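Local coordinates for putative nucleoside-diphosphate-sugar epimerase (Staphylococcus aureus subsp. aureus, PDB 3E48), which is of unknown function but, as a putative nucleoside-diphosphate-sugar epimerase with an NAD(P)H-binding Rossmann-type domain, probably binds a dinucleotide cofactor, at residues M59-P73 / L89-F103. Sequence-based numbering, arbitrary orientation.
Sequences MVEAFKGMDTVVFIP and LVYAAKQSGVAHIIF
Strands 68-71 and 100-103 are parallel neighbours in a Rossmann-type sheet, joined by a beta-alpha-beta crossover whose connecting helix, containing 89-96, packs against helix 59-63 on one side of the sheet. The strand axes come within 4.7 Å, linked by backbone bonds from V69 N to H100 O, I102 N to V69 O and F71 N to I102 O; D67 O, just before strand 68-71, receives H100 N and, weakly, A99 N. The two helix axes approach to 8.2 Å at a crossing angle of -45°. This close approach centres on A92, whose CB lies 3.5 Å from F63 CD2 and also meets the backbone N of V60. The F63 side chain fits as a knob among L89, A92, A93 and S96. Its ring turns an edge to A93 N, while V69 CG2 of its own segment sits over the centre of one face. V60 is a second knob: CG2 reaches the edge of the Y91 ring, and CG1 lies beside Q95 CG. S96 OG donates to V60 O at 2.7 Å, tilted 28° from the carbonyl plane, tying one helix to the other. L89, its CG turned opposite the backbone N (chi1 168°), spreads its methyls between two aromatics: CD1 touches F63 CE2, and CD2 makes a CH-pi contact 4.1 Å from the F71 ring centroid. F71 and F103 project from the same sheet face, their rings nearly parallel but slid apart, with centroids 5.6 Å apart. Beyond G97, which closes a Schellman motif, V98 CG1 packs on V69 CG2. Strand 3-6 pairs with the other side of strand 68-71, strand 134-143 flanks strand 100-106, and helix 118-131 adds Y120 and A124 against F103.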
HETATM    1  N   MSE B  59     -13.327 -19.186   3.100  1.00  6.23           N
HETATM    2  CA  MSE B  59     -13.274 -18.097   4.079  1.00  5.71           C
HETATM    3  C   MSE B  59     -14.685 -17.722   4.527  1.00  5.94           C
HETATM    4  O   MSE B  59     -14.936 -17.516   5.714  1.00  6.96           O
HETATM    5  CB  MSE B  59     -12.560 -16.870   3.489  1.00 12.22           C
HETATM    6  CG  MSE B  59     -11.031 -16.943   3.527  1.00 31.76           C
HETATM    7 SE   MSE B  59     -10.212 -16.004   5.055  1.00 36.65          SE
HETATM    8  CE  MSE B  59      -9.162 -14.714   4.062  1.00 37.68           C
ATOM      9  N   VAL B  60     -15.609 -17.628   3.575  1.00  7.02           N
ATOM     10  CA  VAL B  60     -16.995 -17.303   3.903  1.00  7.92           C
ATOM     11  C   VAL B  60     -17.557 -18.308   4.909  1.00  5.98           C
ATOM     12  O   VAL B  60     -18.153 -17.926   5.922  1.00  7.97           O
ATOM     13  CB  VAL B  60     -17.897 -17.319   2.645  1.00 11.58           C
ATOM     14  CG1 VAL B  60     -19.357 -17.182   3.049  1.00 10.36           C
ATOM     15  CG2 VAL B  60     -17.501 -16.187   1.714  1.00 13.35           C
ATOM     16  N   GLU B  61     -17.359 -19.593   4.633  1.00  7.46           N
ATOM     17  CA  GLU B  61     -17.858 -20.639   5.520  1.00  7.67           C
ATOM     18  C   GLU B  61     -17.246 -20.557   6.914  1.00  6.59           C
ATOM     19  O   GLU B  61     -17.954 -20.643   7.915  1.00  9.20           O
ATOM     20  CB  GLU B  61     -17.576 -22.022   4.922  1.00  8.44           C
ATOM     21  CG  GLU B  61     -18.390 -22.345   3.682  1.00 15.63           C
ATOM     22  CD  GLU B  61     -19.886 -22.258   3.936  1.00 24.93           C
ATOM     23  OE1 GLU B  61     -20.347 -22.826   4.950  1.00 16.19           O
ATOM     24  OE2 GLU B  61     -20.594 -21.629   3.118  1.00 30.76           O
ATOM     25  N   ALA B  62     -15.932 -20.391   6.976  1.00  6.97           N
ATOM     26  CA  ALA B  62     -15.228 -20.314   8.249  1.00  9.06           C
ATOM     27  C   ALA B  62     -15.654 -19.131   9.112  1.00  4.86           C
ATOM     28  O   ALA B  62     -15.596 -19.206  10.338  1.00  6.82           O
ATOM     29  CB  ALA B  62     -13.722 -20.255   8.005  1.00  8.41           C
ATOM     30  N   PHE B  63     -16.077 -18.045   8.473  1.00  7.12           N
ATOM     31  CA  PHE B  63     -16.476 -16.833   9.188  1.00  7.13           C
ATOM     32  C   PHE B  63     -17.931 -16.817   9.656  1.00  4.71           C
ATOM     33  O   PHE B  63     -18.329 -15.916  10.395  1.00  7.11           O
ATOM     34  CB  PHE B  63     -16.216 -15.592   8.319  1.00  6.97           C
ATOM     35  CG  PHE B  63     -14.753 -15.222   8.169  1.00  6.71           C
ATOM     36  CD1 PHE B  63     -13.735 -16.029   8.680  1.00  7.53           C
ATOM     37  CD2 PHE B  63     -14.398 -14.050   7.506  1.00  7.00           C
ATOM     38  CE1 PHE B  63     -12.386 -15.669   8.527  1.00  6.82           C
ATOM     39  CE2 PHE B  63     -13.061 -13.688   7.349  1.00  5.43           C
ATOM     40  CZ  PHE B  63     -12.054 -14.498   7.862  1.00  8.83           C
ATOM     41  N   LYS B  64     -18.732 -17.785   9.220  1.00  5.45           N
ATOM     42  CA  LYS B  64     -20.131 -17.831   9.649  1.00  4.25           C
ATOM     43  C   LYS B  64     -20.199 -17.907  11.174  1.00  5.81           C
ATOM     44  O   LYS B  64     -19.537 -18.739  11.794  1.00  7.34           O
ATOM     45  CB  LYS B  64     -20.849 -19.039   9.039  1.00  9.34           C
ATOM     46  CG  LYS B  64     -21.097 -18.909   7.549  1.00  8.86           C
ATOM     47  CD  LYS B  64     -21.792 -20.141   6.987  1.00  9.65           C
ATOM     48  CE  LYS B  64     -22.149 -19.940   5.526  1.00 11.39           C
ATOM     49  NZ  LYS B  64     -22.801 -21.144   4.934  1.00 13.15           N
ATOM     50  N   GLY B  65     -20.988 -17.026  11.778  1.00  5.21           N
ATOM     51  CA  GLY B  65     -21.119 -17.035  13.223  1.00  5.09           C
ATOM     52  C   GLY B  65     -20.007 -16.347  14.006  1.00  6.61           C
ATOM     53  O   GLY B  65     -20.071 -16.284  15.231  1.00  7.86           O
HETATM   54  N   MSE B  66     -18.985 -15.838  13.323  1.00  7.60           N
HETATM   55  CA  MSE B  66     -17.888 -15.163  14.018  1.00  6.46           C
HETATM   56  C   MSE B  66     -18.144 -13.665  14.148  1.00  6.19           C
HETATM   57  O   MSE B  66     -18.788 -13.060  13.293  1.00  3.97           O
HETATM   58  CB  MSE B  66     -16.571 -15.398  13.273  1.00  3.50           C
HETATM   59  CG  MSE B  66     -16.197 -16.857  13.117  1.00  3.84           C
HETATM   60 SE   MSE B  66     -15.803 -17.683  14.839  1.00 13.28          SE
HETATM   61  CE  MSE B  66     -17.447 -18.524  15.078  1.00  5.33           C
ATOM     62  N   ASP B  67     -17.610 -13.072  15.210  1.00  6.59           N
ATOM     63  CA  ASP B  67     -17.794 -11.651  15.467  1.00  7.78           C
ATOM     64  C   ASP B  67     -16.520 -10.853  15.268  1.00  8.59           C
ATOM     65  O   ASP B  67     -16.552  -9.713  14.800  1.00  8.30           O
ATOM     66  CB  ASP B  67     -18.315 -11.468  16.889  1.00  4.04           C
ATOM     67  CG  ASP B  67     -19.692 -12.065  17.072  1.00  7.56           C
ATOM     68  OD1 ASP B  67     -19.866 -12.947  17.944  1.00  9.97           O
ATOM     69  OD2 ASP B  67     -20.601 -11.644  16.325  1.00 10.00           O
ATOM     70  N   THR B  68     -15.401 -11.462  15.631  1.00  5.92           N
ATOM     71  CA  THR B  68     -14.107 -10.822  15.504  1.00  7.40           C
ATOM     72  C   THR B  68     -13.134 -11.808  14.889  1.00  8.71           C
ATOM     73  O   THR B  68     -12.992 -12.936  15.369  1.00  8.16           O
ATOM     74  CB  THR B  68     -13.580 -10.383  16.882  1.00 11.62           C
ATOM     75  OG1 THR B  68     -14.505  -9.456  17.462  1.00 13.60           O
ATOM     76  CG2 THR B  68     -12.221  -9.717  16.754  1.00 13.97           C
ATOM     77  N   VAL B  69     -12.489 -11.378  13.811  1.00  5.71           N
ATOM     78  CA  VAL B  69     -11.506 -12.191  13.118  1.00  5.22           C
ATOM     79  C   VAL B  69     -10.133 -11.554  13.296  1.00  6.05           C
ATOM     80  O   VAL B  69      -9.950 -10.360  13.041  1.00  7.48           O
ATOM     81  CB  VAL B  69     -11.818 -12.288  11.601  1.00  5.67           C
ATOM     82  CG1 VAL B  69     -10.656 -12.948  10.862  1.00  5.93           C
ATOM     83  CG2 VAL B  69     -13.097 -13.092  11.387  1.00  9.10           C
ATOM     84  N   VAL B  70      -9.187 -12.358  13.773  1.00  4.18           N
ATOM     85  CA  VAL B  70      -7.806 -11.924  13.961  1.00  6.03           C
ATOM     86  C   VAL B  70      -7.114 -12.632  12.806  1.00  7.72           C
ATOM     87  O   VAL B  70      -7.010 -13.858  12.790  1.00  7.42           O
ATOM     88  CB  VAL B  70      -7.246 -12.404  15.313  1.00  6.17           C
ATOM     89  CG1 VAL B  70      -5.836 -11.863  15.514  1.00  8.02           C
ATOM     90  CG2 VAL B  70      -8.159 -11.943  16.443  1.00  7.13           C
ATOM     91  N   PHE B  71      -6.674 -11.841  11.829  1.00  6.34           N
ATOM     92  CA  PHE B  71      -6.055 -12.351  10.608  1.00  7.36           C
ATOM     93  C   PHE B  71      -4.540 -12.270  10.573  1.00  5.47           C
ATOM     94  O   PHE B  71      -3.966 -11.196  10.737  1.00  5.85           O
ATOM     95  CB  PHE B  71      -6.608 -11.575   9.409  1.00  5.18           C
ATOM     96  CG  PHE B  71      -6.218 -12.142   8.076  1.00  6.09           C
ATOM     97  CD1 PHE B  71      -6.901 -13.234   7.553  1.00  9.08           C
ATOM     98  CD2 PHE B  71      -5.168 -11.592   7.344  1.00  7.09           C
ATOM     99  CE1 PHE B  71      -6.548 -13.777   6.319  1.00  9.21           C
ATOM    100  CE2 PHE B  71      -4.803 -12.127   6.103  1.00  8.17           C
ATOM    101  CZ  PHE B  71      -5.498 -13.225   5.590  1.00  8.06           C
ATOM    102  N   ILE B  72      -3.904 -13.415  10.355  1.00  6.16           N
ATOM    103  CA  ILE B  72      -2.454 -13.487  10.243  1.00  4.05           C
ATOM    104  C   ILE B  72      -2.151 -13.778   8.777  1.00  6.02           C
ATOM    105  O   ILE B  72      -2.494 -14.844   8.266  1.00  7.97           O
ATOM    106  CB  ILE B  72      -1.876 -14.622  11.110  1.00  7.13           C
ATOM    107  CG1 ILE B  72      -2.200 -14.347  12.580  1.00  6.23           C
ATOM    108  CG2 ILE B  72      -0.366 -14.737  10.895  1.00  9.35           C
ATOM    109  CD1 ILE B  72      -1.737 -15.433  13.524  1.00 10.17           C
ATOM    110  N   PRO B  73      -1.520 -12.824   8.076  1.00  6.75           N
ATOM    111  CA  PRO B  73      -1.188 -13.021   6.660  1.00  9.71           C
ATOM    112  C   PRO B  73      -0.309 -14.249   6.422  1.00  6.70           C
ATOM    113  O   PRO B  73       0.429 -14.674   7.311  1.00  9.43           O
ATOM    114  CB  PRO B  73      -0.460 -11.730   6.291  1.00  6.01           C
ATOM    115  CG  PRO B  73      -1.118 -10.711   7.162  1.00  7.85           C
ATOM    116  CD  PRO B  73      -1.222 -11.445   8.498  1.00  6.99           C
ATOM    117  N   LEU B  89     -10.602 -11.999   2.746  1.00  5.59           N
ATOM    118  CA  LEU B  89     -10.868 -11.640   4.135  1.00  5.38           C
ATOM    119  C   LEU B  89     -12.044 -10.669   4.200  1.00  7.39           C
ATOM    120  O   LEU B  89     -13.014 -10.904   4.920  1.00  6.85           O
ATOM    121  CB  LEU B  89      -9.630 -10.987   4.752  1.00  5.91           C
ATOM    122  CG  LEU B  89      -9.813 -10.301   6.105  1.00  6.74           C
ATOM    123  CD1 LEU B  89     -10.204 -11.321   7.179  1.00  8.19           C
ATOM    124  CD2 LEU B  89      -8.503  -9.608   6.476  1.00  7.46           C
ATOM    125  N   VAL B  90     -11.955  -9.582   3.437  1.00  8.01           N
ATOM    126  CA  VAL B  90     -13.010  -8.571   3.418  1.00  6.70           C
ATOM    127  C   VAL B  90     -14.332  -9.106   2.872  1.00  7.72           C
ATOM    128  O   VAL B  90     -15.393  -8.841   3.437  1.00  8.09           O
ATOM    129  CB  VAL B  90     -12.588  -7.333   2.591  1.00  9.84           C
ATOM    130  CG1 VAL B  90     -13.750  -6.353   2.487  1.00 14.85           C
ATOM    131  CG2 VAL B  90     -11.390  -6.659   3.249  1.00 12.45           C
ATOM    132  N   TYR B  91     -14.272  -9.854   1.774  1.00  8.08           N
ATOM    133  CA  TYR B  91     -15.480 -10.401   1.175  1.00  9.63           C
ATOM    134  C   TYR B  91     -16.218 -11.317   2.136  1.00  7.54           C
ATOM    135  O   TYR B  91     -17.437 -11.216   2.292  1.00  8.11           O
ATOM    136  CB  TYR B  91     -15.140 -11.174  -0.098  1.00 11.34           C
ATOM    137  CG  TYR B  91     -16.346 -11.783  -0.777  1.00  7.94           C
ATOM    138  CD1 TYR B  91     -16.876 -12.997  -0.346  1.00 10.34           C
ATOM    139  CD2 TYR B  91     -16.966 -11.137  -1.844  1.00 11.88           C
ATOM    140  CE1 TYR B  91     -17.988 -13.554  -0.960  1.00 10.80           C
ATOM    141  CE2 TYR B  91     -18.082 -11.684  -2.467  1.00 15.96           C
ATOM    142  CZ  TYR B  91     -18.587 -12.895  -2.020  1.00 16.85           C
ATOM    143  OH  TYR B  91     -19.678 -13.457  -2.640  1.00 19.97           O
ATOM    144  N   ALA B  92     -15.474 -12.215   2.774  1.00  5.84           N
ATOM    145  CA  ALA B  92     -16.065 -13.165   3.710  1.00  8.58           C
ATOM    146  C   ALA B  92     -16.573 -12.479   4.971  1.00  8.70           C
ATOM    147  O   ALA B  92     -17.601 -12.875   5.520  1.00  6.63           O
ATOM    148  CB  ALA B  92     -15.052 -14.243   4.072  1.00  4.78           C
ATOM    149  N   ALA B  93     -15.860 -11.458   5.439  1.00  6.09           N
ATOM    150  CA  ALA B  93     -16.297 -10.748   6.632  1.00  7.02           C
ATOM    151  C   ALA B  93     -17.662 -10.114   6.367  1.00  8.01           C
ATOM    152  O   ALA B  93     -18.548 -10.155   7.217  1.00  9.27           O
ATOM    153  CB  ALA B  93     -15.272  -9.676   7.024  1.00  6.94           C
ATOM    154  N   LYS B  94     -17.840  -9.540   5.181  1.00  9.36           N
ATOM    155  CA  LYS B  94     -19.114  -8.910   4.847  1.00 10.73           C
ATOM    156  C   LYS B  94     -20.226  -9.932   4.656  1.00 10.35           C
ATOM    157  O   LYS B  94     -21.321  -9.786   5.196  1.00 11.95           O
ATOM    158  CB  LYS B  94     -18.981  -8.071   3.572  1.00 14.53           C
ATOM    159  CG  LYS B  94     -18.156  -6.810   3.744  1.00 14.59           C
ATOM    160  CD  LYS B  94     -18.162  -5.985   2.470  1.00 26.20           C
ATOM    161  CE  LYS B  94     -17.510  -4.630   2.678  1.00 22.53           C
ATOM    162  NZ  LYS B  94     -17.546  -3.821   1.429  1.00 23.12           N
ATOM    163  N   GLN B  95     -19.931 -10.964   3.878  1.00  5.83           N
ATOM    164  CA  GLN B  95     -20.886 -12.022   3.574  1.00  8.70           C
ATOM    165  C   GLN B  95     -21.402 -12.722   4.826  1.00 11.44           C
ATOM    166  O   GLN B  95     -22.609 -12.931   4.979  1.00 11.07           O
ATOM    167  CB  GLN B  95     -20.217 -13.055   2.658  1.00 11.29           C
ATOM    168  CG  GLN B  95     -21.167 -13.923   1.844  1.00 21.51           C
ATOM    169  CD  GLN B  95     -21.894 -13.140   0.762  1.00 21.03           C
ATOM    170  OE1 GLN B  95     -21.303 -12.304   0.078  1.00 26.81           O
ATOM    171  NE2 GLN B  95     -23.181 -13.422   0.593  1.00 25.59           N
ATOM    172  N   SER B  96     -20.489 -13.067   5.728  1.00  7.94           N
ATOM    173  CA  SER B  96     -20.871 -13.790   6.931  1.00  8.22           C
ATOM    174  C   SER B  96     -21.158 -12.947   8.173  1.00  8.10           C
ATOM    175  O   SER B  96     -21.435 -13.487   9.245  1.00  9.16           O
ATOM    176  CB  SER B  96     -19.821 -14.860   7.218  1.00  7.36           C
ATOM    177  OG  SER B  96     -19.811 -15.803   6.149  1.00  8.69           O
ATOM    178  N   GLY B  97     -21.089 -11.628   8.026  1.00  8.64           N
ATOM    179  CA  GLY B  97     -21.410 -10.738   9.133  1.00 10.93           C
ATOM    180  C   GLY B  97     -20.415 -10.535  10.259  1.00 10.73           C
ATOM    181  O   GLY B  97     -20.815 -10.318  11.406  1.00 10.62           O
ATOM    182  N   VAL B  98     -19.127 -10.605   9.943  1.00  5.01           N
ATOM    183  CA  VAL B  98     -18.087 -10.384  10.941  1.00  6.98           C
ATOM    184  C   VAL B  98     -18.071  -8.877  11.218  1.00  9.90           C
ATOM    185  O   VAL B  98     -17.986  -8.074  10.291  1.00  9.97           O
ATOM    186  CB  VAL B  98     -16.716 -10.838  10.407  1.00  7.27           C
ATOM    187  CG1 VAL B  98     -15.618 -10.505  11.416  1.00 10.23           C
ATOM    188  CG2 VAL B  98     -16.749 -12.338  10.128  1.00 10.88           C
ATOM    189  N   ALA B  99     -18.150  -8.505  12.492  1.00  7.61           N
ATOM    190  CA  ALA B  99     -18.201  -7.104  12.895  1.00  9.17           C
ATOM    191  C   ALA B  99     -16.870  -6.398  13.078  1.00  7.23           C
ATOM    192  O   ALA B  99     -16.809  -5.170  13.028  1.00 10.29           O
ATOM    193  CB  ALA B  99     -19.018  -6.971  14.174  1.00 14.24           C
ATOM    194  N   HIS B 100     -15.804  -7.154  13.301  1.00  5.43           N
ATOM    195  CA  HIS B 100     -14.514  -6.523  13.511  1.00  6.59           C
ATOM    196  C   HIS B 100     -13.368  -7.398  13.045  1.00  9.05           C
ATOM    197  O   HIS B 100     -13.404  -8.619  13.195  1.00  6.71           O
ATOM    198  CB  HIS B 100     -14.349  -6.180  14.995  1.00  9.54           C
ATOM    199  CG  HIS B 100     -13.297  -5.151  15.258  1.00 12.81           C
ATOM    200  ND1 HIS B 100     -11.959  -5.461  15.342  1.00 14.70           N
ATOM    201  CD2 HIS B 100     -13.384  -3.806  15.399  1.00 11.74           C
ATOM    202  CE1 HIS B 100     -11.264  -4.353  15.523  1.00 10.41           C
ATOM    203  NE2 HIS B 100     -12.103  -3.333  15.560  1.00 10.82           N
ATOM    204  N   ILE B 101     -12.349  -6.763  12.477  1.00  4.42           N
ATOM    205  CA  ILE B 101     -11.180  -7.480  11.993  1.00  4.31           C
ATOM    206  C   ILE B 101      -9.921  -6.903  12.631  1.00  5.55           C
ATOM    207  O   ILE B 101      -9.713  -5.694  12.617  1.00  6.16           O
ATOM    208  CB  ILE B 101     -11.021  -7.358  10.454  1.00  7.75           C
ATOM    209  CG1 ILE B 101     -12.150  -8.110   9.741  1.00  9.19           C
ATOM    210  CG2 ILE B 101      -9.655  -7.904  10.030  1.00  8.02           C
ATOM    211  CD1 ILE B 101     -12.213  -7.850   8.237  1.00  9.80           C
ATOM    212  N   ILE B 102      -9.105  -7.770  13.219  1.00  7.21           N
ATOM    213  CA  ILE B 102      -7.839  -7.344  13.797  1.00  6.35           C
ATOM    214  C   ILE B 102      -6.830  -7.901  12.799  1.00  6.39           C
ATOM    215  O   ILE B 102      -6.693  -9.116  12.663  1.00  7.76           O
ATOM    216  CB  ILE B 102      -7.610  -7.954  15.200  1.00  6.85           C
ATOM    217  CG1 ILE B 102      -8.701  -7.456  16.157  1.00  7.98           C
ATOM    218  CG2 ILE B 102      -6.221  -7.567  15.717  1.00  9.70           C
ATOM    219  CD1 ILE B 102      -8.646  -8.057  17.563  1.00  7.18           C
ATOM    220  N   PHE B 103      -6.153  -7.013  12.078  1.00  5.48           N
ATOM    221  CA  PHE B 103      -5.195  -7.425  11.053  1.00  5.83           C
ATOM    222  C   PHE B 103      -3.760  -7.290  11.538  1.00  5.87           C
ATOM    223  O   PHE B 103      -3.351  -6.224  11.985  1.00  6.54           O
ATOM    224  CB  PHE B 103      -5.395  -6.577   9.792  1.00  5.35           C
ATOM    225  CG  PHE B 103      -4.625  -7.063   8.597  1.00  6.35           C
ATOM    226  CD1 PHE B 103      -5.239  -7.851   7.630  1.00  7.87           C
ATOM    227  CD2 PHE B 103      -3.287  -6.731   8.436  1.00  5.80           C
ATOM    228  CE1 PHE B 103      -4.529  -8.304   6.511  1.00  7.47           C
ATOM    229  CE2 PHE B 103      -2.563  -7.180   7.318  1.00  8.12           C
ATOM    230  CZ  PHE B 103      -3.189  -7.967   6.358  1.00  3.72           C
TER
HETATM  231  O   HOH W   1     -23.045 -15.611  10.306  1.00  9.57           O
HETATM  232  O   HOH W   2     -21.172 -13.639  12.000  1.00  7.41           O
HETATM  233  O   HOH W   3     -20.668  -9.834  14.210  1.00 14.77           O